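Local structure of CRISPR protein (Archaeoglobus fulgidus, 4MJK) at residues Ile2-Asp7 and Val162-Val167; Leu67-Lys72 and Trp130-Lys135. The protein probably serves as a Cas5-family subunit of an archaeal type I-A CRISPR Cascade complex. One frame throughout, in Å; residues are numbered along the deposited sequence.

Interaction 1. Residues Ile2-Asp7 and Val162-Val167; sequences IGYLVD and VKKVKV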
loop_
_atom_site.group_PDB
_atom_site.type_symbol
_atom_site.label_atom_id
_atom_site.label_comp_id
_atom_site.label_asym_id
_atom_site.label_seq_id
_atom_site.Cartn_x
_atom_site.Cartn_y
_atom_site.Cartn_z
ATOM N N ILE A 2 17.752 -25.815 14.294
ATOM C CA ILE A 2 16.365 -25.551 14.604
ATOM C C ILE A 2 15.793 -24.636 13.530
ATOM O O ILE A 2 16.472 -23.731 13.059
ATOM C CB ILE A 2 16.204 -24.939 16.008
ATOM C CG1 ILE A 2 14.724 -24.852 16.379
ATOM C CG2 ILE A 2 16.875 -23.596 16.098
ATOM C CD1 ILE A 2 14.084 -26.228 16.604
ATOM N N GLY A 3 14.555 -24.907 13.134
ATOM C CA GLY A 3 13.890 -24.114 12.121
ATOM C C GLY A 3 12.714 -23.357 12.716
ATOM O O GLY A 3 12.098 -23.798 13.686
ATOM N N TYR A 4 12.414 -22.203 12.136
ATOM C CA TYR A 4 11.210 -21.459 12.472
ATOM C C TYR A 4 10.465 -21.159 11.190
ATOM O O TYR A 4 11.065 -20.676 10.228
ATOM C CB TYR A 4 11.575 -20.137 13.141
ATOM C CG TYR A 4 12.429 -20.279 14.375
ATOM C CD1 TYR A 4 13.803 -20.422 14.280
ATOM C CD2 TYR A 4 11.854 -20.272 15.638
ATOM C CE1 TYR A 4 14.587 -20.555 15.413
ATOM C CE2 TYR A 4 12.624 -20.399 16.773
ATOM C CZ TYR A 4 13.988 -20.542 16.659
ATOM O OH TYR A 4 14.756 -20.668 17.797
ATOM N N LEU A 5 9.171 -21.456 11.183
ATOM C CA LEU A 5 8.261 -21.034 10.129
ATOM C C LEU A 5 7.398 -19.894 10.662
ATOM O O LEU A 5 6.679 -20.053 11.658
ATOM C CB LEU A 5 7.359 -22.185 9.730
ATOM C CG LEU A 5 8.094 -23.399 9.177
ATOM C CD1 LEU A 5 7.134 -24.564 9.144
ATOM C CD2 LEU A 5 8.644 -23.097 7.785
ATOM N N VAL A 6 7.491 -18.740 10.017
ATOM C CA VAL A 6 6.797 -17.551 10.497
ATOM C C VAL A 6 5.891 -17.003 9.395
ATOM O O VAL A 6 6.371 -16.607 8.319
ATOM C CB VAL A 6 7.798 -16.473 10.903
ATOM C CG1 VAL A 6 7.081 -15.300 11.588
ATOM C CG2 VAL A 6 8.898 -17.066 11.821
ATOM N N ASP A 7 4.589 -16.997 9.655
ATOM C CA ASP A 7 3.607 -16.453 8.721
ATOM C C ASP A 7 3.311 -14.995 9.076
ATOM O O ASP A 7 2.914 -14.669 10.206
ATOM C CB ASP A 7 2.306 -17.266 8.747
ATOM C CG ASP A 7 2.432 -18.616 8.039
ATOM O OD1 ASP A 7 3.535 -18.946 7.545
ATOM O OD2 ASP A 7 1.424 -19.353 7.986
ATOM N N VAL A 162 3.615 -18.889 14.192
ATOM C CA VAL A 162 5.013 -19.216 14.358
ATOM C C VAL A 162 5.078 -20.686 14.731
ATOM O O VAL A 162 4.311 -21.154 15.577
ATOM C CB VAL A 162 5.676 -18.416 15.499
ATOM C CG1 VAL A 162 7.160 -18.776 15.603
ATOM C CG2 VAL A 162 5.487 -16.895 15.314
ATOM N N LYS A 163 5.988 -21.418 14.101
ATOM C CA LYS A 163 6.196 -22.816 14.450
ATOM C C LYS A 163 7.687 -23.108 14.515
ATOM O O LYS A 163 8.433 -22.838 13.560
ATOM C CB LYS A 163 5.493 -23.715 13.431
ATOM C CG LYS A 163 5.439 -25.191 13.785
ATOM C CD LYS A 163 4.759 -25.980 12.661
ATOM C CE LYS A 163 4.886 -27.494 12.868
ATOM N NZ LYS A 163 4.250 -27.962 14.137
ATOM N N LYS A 164 8.128 -23.626 15.657
ATOM C CA LYS A 164 9.496 -24.099 15.809
ATOM C C LYS A 164 9.534 -25.560 15.359
ATOM O O LYS A 164 8.704 -26.371 15.784
ATOM C CB LYS A 164 9.948 -23.960 17.264
ATOM C CG LYS A 164 11.442 -24.108 17.490
ATOM C CD LYS A 164 11.795 -23.922 18.967
ATOM C CE LYS A 164 11.417 -22.519 19.446
ATOM N NZ LYS A 164 11.598 -22.298 20.921
ATOM N N VAL A 165 10.467 -25.892 14.474
ATOM C CA VAL A 165 10.510 -27.236 13.896
ATOM C C VAL A 165 11.910 -27.831 13.935
ATOM O O VAL A 165 12.903 -27.110 13.879
ATOM C CB VAL A 165 10.032 -27.247 12.428
ATOM C CG1 VAL A 165 8.545 -26.929 12.339
ATOM C CG2 VAL A 165 10.861 -26.270 11.590
ATOM N N LYS A 166 11.982 -29.154 14.046
ATOM C CA LYS A 166 13.246 -29.848 13.873
ATOM C C LYS A 166 13.480 -29.965 12.369
ATOM O O LYS A 166 12.544 -30.211 11.616
ATOM C CB LYS A 166 13.193 -31.226 14.542
ATOM C CG LYS A 166 12.606 -31.188 15.948
ATOM C CD LYS A 166 12.595 -32.560 16.625
ATOM C CE LYS A 166 13.865 -32.791 17.426
ATOM N NZ LYS A 166 14.106 -31.694 18.418
ATOM N N VAL A 167 14.708 -29.743 11.921
ATOM C CA VAL A 167 15.016 -29.859 10.494
ATOM C C VAL A 167 16.031 -30.973 10.207
ATOM O O VAL A 167 16.844 -31.322 11.065
ATOM C CB VAL A 167 15.535 -28.522 9.891
ATOM C CG1 VAL A 167 14.509 -27.427 10.074
ATOM C CG2 VAL A 167 16.861 -28.107 10.520
HETATM O O HOH W 1 14.229 -21.458 20.892
#
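K164 meets Y4 and I2 through two torsions of its own: CG stands anti to the backbone N (chi1 -166°), and a bend at chi3 (-62°) turns CE toward the phenol. As a result K164 CE lies 3.6 Å from Y4 CE2, approaching the ring obliquely, and the two side chains run side by side in the same direction. One water closes the pair, 2.8 Å from K164 NZ, whose proton it accepts, and 3.2 Å from Y4 OH. The lysine's aliphatic stem also packs on I2, with K164 CG 3.5 Å from I2 CD1. An alanine at K164 would probably leave the water without its ammonium donor and open a gap beside the Y4 ring and the I2 tip.

The backbones form an antiparallel ladder with two hydrogen-bonded pairs, G3 with V165 and L5 with K163, the latter including L5 N to K163 O at 2.8 Å. At G3 a side chain would collide with V165 CG2 and V167 CG1; V167 CG1 lies 3.9 Å from G3 CA. L5 CD1 and V165 CG1 pack loosely on this face, 4.2 Å apart.

Strand 2-10 sits between strands 157-170 and 127-134 in one antiparallel sheet. Helix 141-144 covers the face of Y4, V6 and V162 through L144, whereas V167 touches F131 of strand 127-134 on the other.

Interaction 2. Residues Leu67-Lys72 and Trp130-Lys135; sequences LAIGWK and WFLVFK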
loop_
_atom_site.group_PDB
_atom_site.type_symbol
_atom_site.label_atom_id
_atom_site.label_comp_id
_atom_site.label_asym_id
_atom_site.label_seq_id
_atom_site.Cartn_x
_atom_site.Cartn_y
_atom_site.Cartn_z
ATOM N N LEU A 67 21.735 -20.430 9.291
ATOM C CA LEU A 67 22.090 -21.390 8.255
ATOM C C LEU A 67 21.284 -21.170 6.974
ATOM O O LEU A 67 21.773 -21.435 5.878
ATOM C CB LEU A 67 21.858 -22.811 8.759
ATOM C CG LEU A 67 22.785 -23.173 9.924
ATOM C CD1 LEU A 67 22.521 -24.603 10.390
ATOM C CD2 LEU A 67 24.249 -22.961 9.530
ATOM N N ALA A 68 20.042 -20.706 7.123
ATOM C CA ALA A 68 19.165 -20.547 5.966
ATOM C C ALA A 68 18.102 -19.508 6.228
ATOM O O ALA A 68 17.618 -19.379 7.348
ATOM C CB ALA A 68 18.509 -21.880 5.623
ATOM N N ILE A 69 17.723 -18.774 5.183
ATOM C CA ILE A 69 16.541 -17.931 5.248
ATOM C C ILE A 69 15.916 -17.861 3.877
ATOM O O ILE A 69 16.552 -17.417 2.922
ATOM C CB ILE A 69 16.846 -16.513 5.774
ATOM C CG1 ILE A 69 15.571 -15.653 5.730
ATOM C CG2 ILE A 69 17.965 -15.865 4.978
ATOM C CD1 ILE A 69 15.709 -14.311 6.470
ATOM N N GLY A 70 14.684 -18.347 3.781
ATOM C CA GLY A 70 13.926 -18.349 2.536
ATOM C C GLY A 70 12.499 -17.925 2.829
ATOM O O GLY A 70 12.079 -17.905 3.988
ATOM N N TRP A 71 11.744 -17.590 1.788
ATOM C CA TRP A 71 10.391 -17.106 1.975
ATOM C C TRP A 71 9.595 -17.349 0.713
ATOM O O TRP A 71 10.165 -17.571 -0.359
ATOM C CB TRP A 71 10.388 -15.604 2.306
ATOM C CG TRP A 71 11.086 -14.773 1.257
ATOM C CD1 TRP A 71 10.508 -14.128 0.195
ATOM C CD2 TRP A 71 12.496 -14.540 1.147
ATOM N NE1 TRP A 71 11.476 -13.498 -0.557
ATOM C CE2 TRP A 71 12.705 -13.745 0.009
ATOM C CE3 TRP A 71 13.602 -14.932 1.914
ATOM C CZ2 TRP A 71 13.966 -13.311 -0.379
ATOM C CZ3 TRP A 71 14.864 -14.500 1.524
ATOM C CH2 TRP A 71 15.033 -13.705 0.385
ATOM N N LYS A 72 8.272 -17.327 0.859
ATOM C CA LYS A 72 7.364 -17.466 -0.265
ATOM C C LYS A 72 6.037 -16.792 0.052
ATOM O O LYS A 72 5.626 -16.720 1.216
ATOM C CB LYS A 72 7.131 -18.942 -0.608
ATOM C CG LYS A 72 6.398 -19.702 0.469
ATOM C CD LYS A 72 6.368 -21.194 0.185
ATOM C CE LYS A 72 5.687 -21.940 1.330
ATOM N NZ LYS A 72 5.637 -23.441 1.124
ATOM N N TRP A 130 8.100 -17.032 6.074
ATOM C CA TRP A 130 9.552 -17.179 6.156
ATOM C C TRP A 130 9.914 -18.506 6.811
ATOM O O TRP A 130 9.218 -18.980 7.718
ATOM C CB TRP A 130 10.192 -16.045 6.959
ATOM C CG TRP A 130 10.565 -14.838 6.143
ATOM C CD1 TRP A 130 11.773 -14.576 5.555
ATOM C CD2 TRP A 130 9.723 -13.718 5.848
ATOM N NE1 TRP A 130 11.732 -13.357 4.903
ATOM C CE2 TRP A 130 10.482 -12.814 5.066
ATOM C CE3 TRP A 130 8.400 -13.397 6.161
ATOM C CZ2 TRP A 130 9.956 -11.607 4.588
ATOM C CZ3 TRP A 130 7.881 -12.179 5.702
ATOM C CH2 TRP A 130 8.655 -11.308 4.916
ATOM N N PHE A 131 11.003 -19.103 6.338
ATOM C CA PHE A 131 11.528 -20.339 6.895
ATOM C C PHE A 131 12.989 -20.030 7.176
ATOM O O PHE A 131 13.790 -19.842 6.244
ATOM C CB PHE A 131 11.356 -21.480 5.871
ATOM C CG PHE A 131 11.757 -22.855 6.371
ATOM C CD1 PHE A 131 12.181 -23.057 7.672
ATOM C CD2 PHE A 131 11.696 -23.951 5.514
ATOM C CE1 PHE A 131 12.546 -24.336 8.115
ATOM C CE2 PHE A 131 12.050 -25.238 5.959
ATOM C CZ PHE A 131 12.476 -25.418 7.260
ATOM N N LEU A 132 13.313 -19.923 8.465
ATOM C CA LEU A 132 14.662 -19.631 8.920
ATOM C C LEU A 132 15.223 -20.864 9.609
ATOM O O LEU A 132 14.486 -21.591 10.292
ATOM C CB LEU A 132 14.672 -18.449 9.901
ATOM C CG LEU A 132 14.621 -17.043 9.273
ATOM C CD1 LEU A 132 13.270 -16.806 8.627
ATOM C CD2 LEU A 132 14.914 -15.958 10.310
ATOM N N VAL A 133 16.517 -21.106 9.425
ATOM C CA VAL A 133 17.178 -22.212 10.111
ATOM C C VAL A 133 18.394 -21.646 10.837
ATOM O O VAL A 133 19.165 -20.907 10.240
ATOM C CB VAL A 133 17.646 -23.324 9.126
ATOM C CG1 VAL A 133 18.391 -24.436 9.895
ATOM C CG2 VAL A 133 16.456 -23.912 8.342
ATOM N N PHE A 134 18.550 -21.978 12.120
ATOM C CA PHE A 134 19.717 -21.558 12.900
ATOM C C PHE A 134 20.525 -22.752 13.427
ATOM O O PHE A 134 19.991 -23.839 13.627
ATOM C CB PHE A 134 19.293 -20.683 14.082
ATOM C CG PHE A 134 18.686 -19.368 13.678
ATOM C CD1 PHE A 134 19.494 -18.278 13.394
ATOM C CD2 PHE A 134 17.310 -19.224 13.586
ATOM C CE1 PHE A 134 18.937 -17.055 13.024
ATOM C CE2 PHE A 134 16.741 -18.007 13.211
ATOM C CZ PHE A 134 17.553 -16.928 12.931
ATOM N N LYS A 135 21.813 -22.528 13.676
ATOM C CA LYS A 135 22.697 -23.585 14.161
ATOM C C LYS A 135 22.252 -24.045 15.547
ATOM O O LYS A 135 22.394 -25.222 15.893
ATOM C CB LYS A 135 24.141 -23.088 14.202
ATOM C CG LYS A 135 25.185 -24.171 14.025
ATOM C CD LYS A 135 26.570 -23.545 13.970
ATOM C CE LYS A 135 26.510 -22.209 13.239
ATOM N NZ LYS A 135 27.813 -21.487 13.295
#
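W71 meets W130 first through CB, which sits over one face of the W130 indole, 3.7 Å from the centroid of its five-membered ring and 11° off the normal, a CH-pi contact. W71 CG, placed between the backbone N and the carbonyl carbon (chi1 57°), comes 4.0 Å from W130 NE1. Farther out, W71 CE3 lies 3.9 Å from that same nitrogen, after which the indole leads away from strand 127-134. The two five-membered rings are inclined at 36°, an oblique meeting.

I69 CG1 lies at the W130 indole edge, near its plane, and 3.9 Å from L132 CD1. On the opposite face A68 CB meets V133 CB.

The antiparallel ladder is regular at G70 and F131 but bulged at its other end, where L67 and A68 both face V133: L67 N (2.8 Å) and A68 N (3.2 Å) donate to V133 O from the same side of its carbonyl plane. This is a classic beta bulge. L67 CD1 reaches past it to K135 CA at 3.9 Å.

F36 stacks on W130, and Y30 meets W71 edge-to-face. The chemistry implies a largely apolar, aromatic interior joined by dispersion and CH-pi contacts. Cross-strand main-chain bonds link L67, A68, G70, F131 and V133, while hydroxyls meet other polar main-chain atoms, that of Y228 taking I69 O and that of S179 W71 N.

Interactions 1 and 2 are two seams of one antiparallel sheet, their centres about 9 Å apart. Strands 2-10 and 127-134 are the neighbours that join them: probable hydrogen bonds run from Y4 N to L132 O (2.8 Å) and between V6 O and W130 N (2.9 Å). Side chains bridge both faces as well, with L5 CD2 3.4 Å from F131 CG and Y4 CE1 3.5 Å from F134 CD2. Along the chain, interaction 2 is nested within the loop that interaction 1 closes. Nearly all touching residues of interaction 2 are buried, fewer than half in interaction 1; their centres lie about 8 and 15 Å, respectively, from the chain centre.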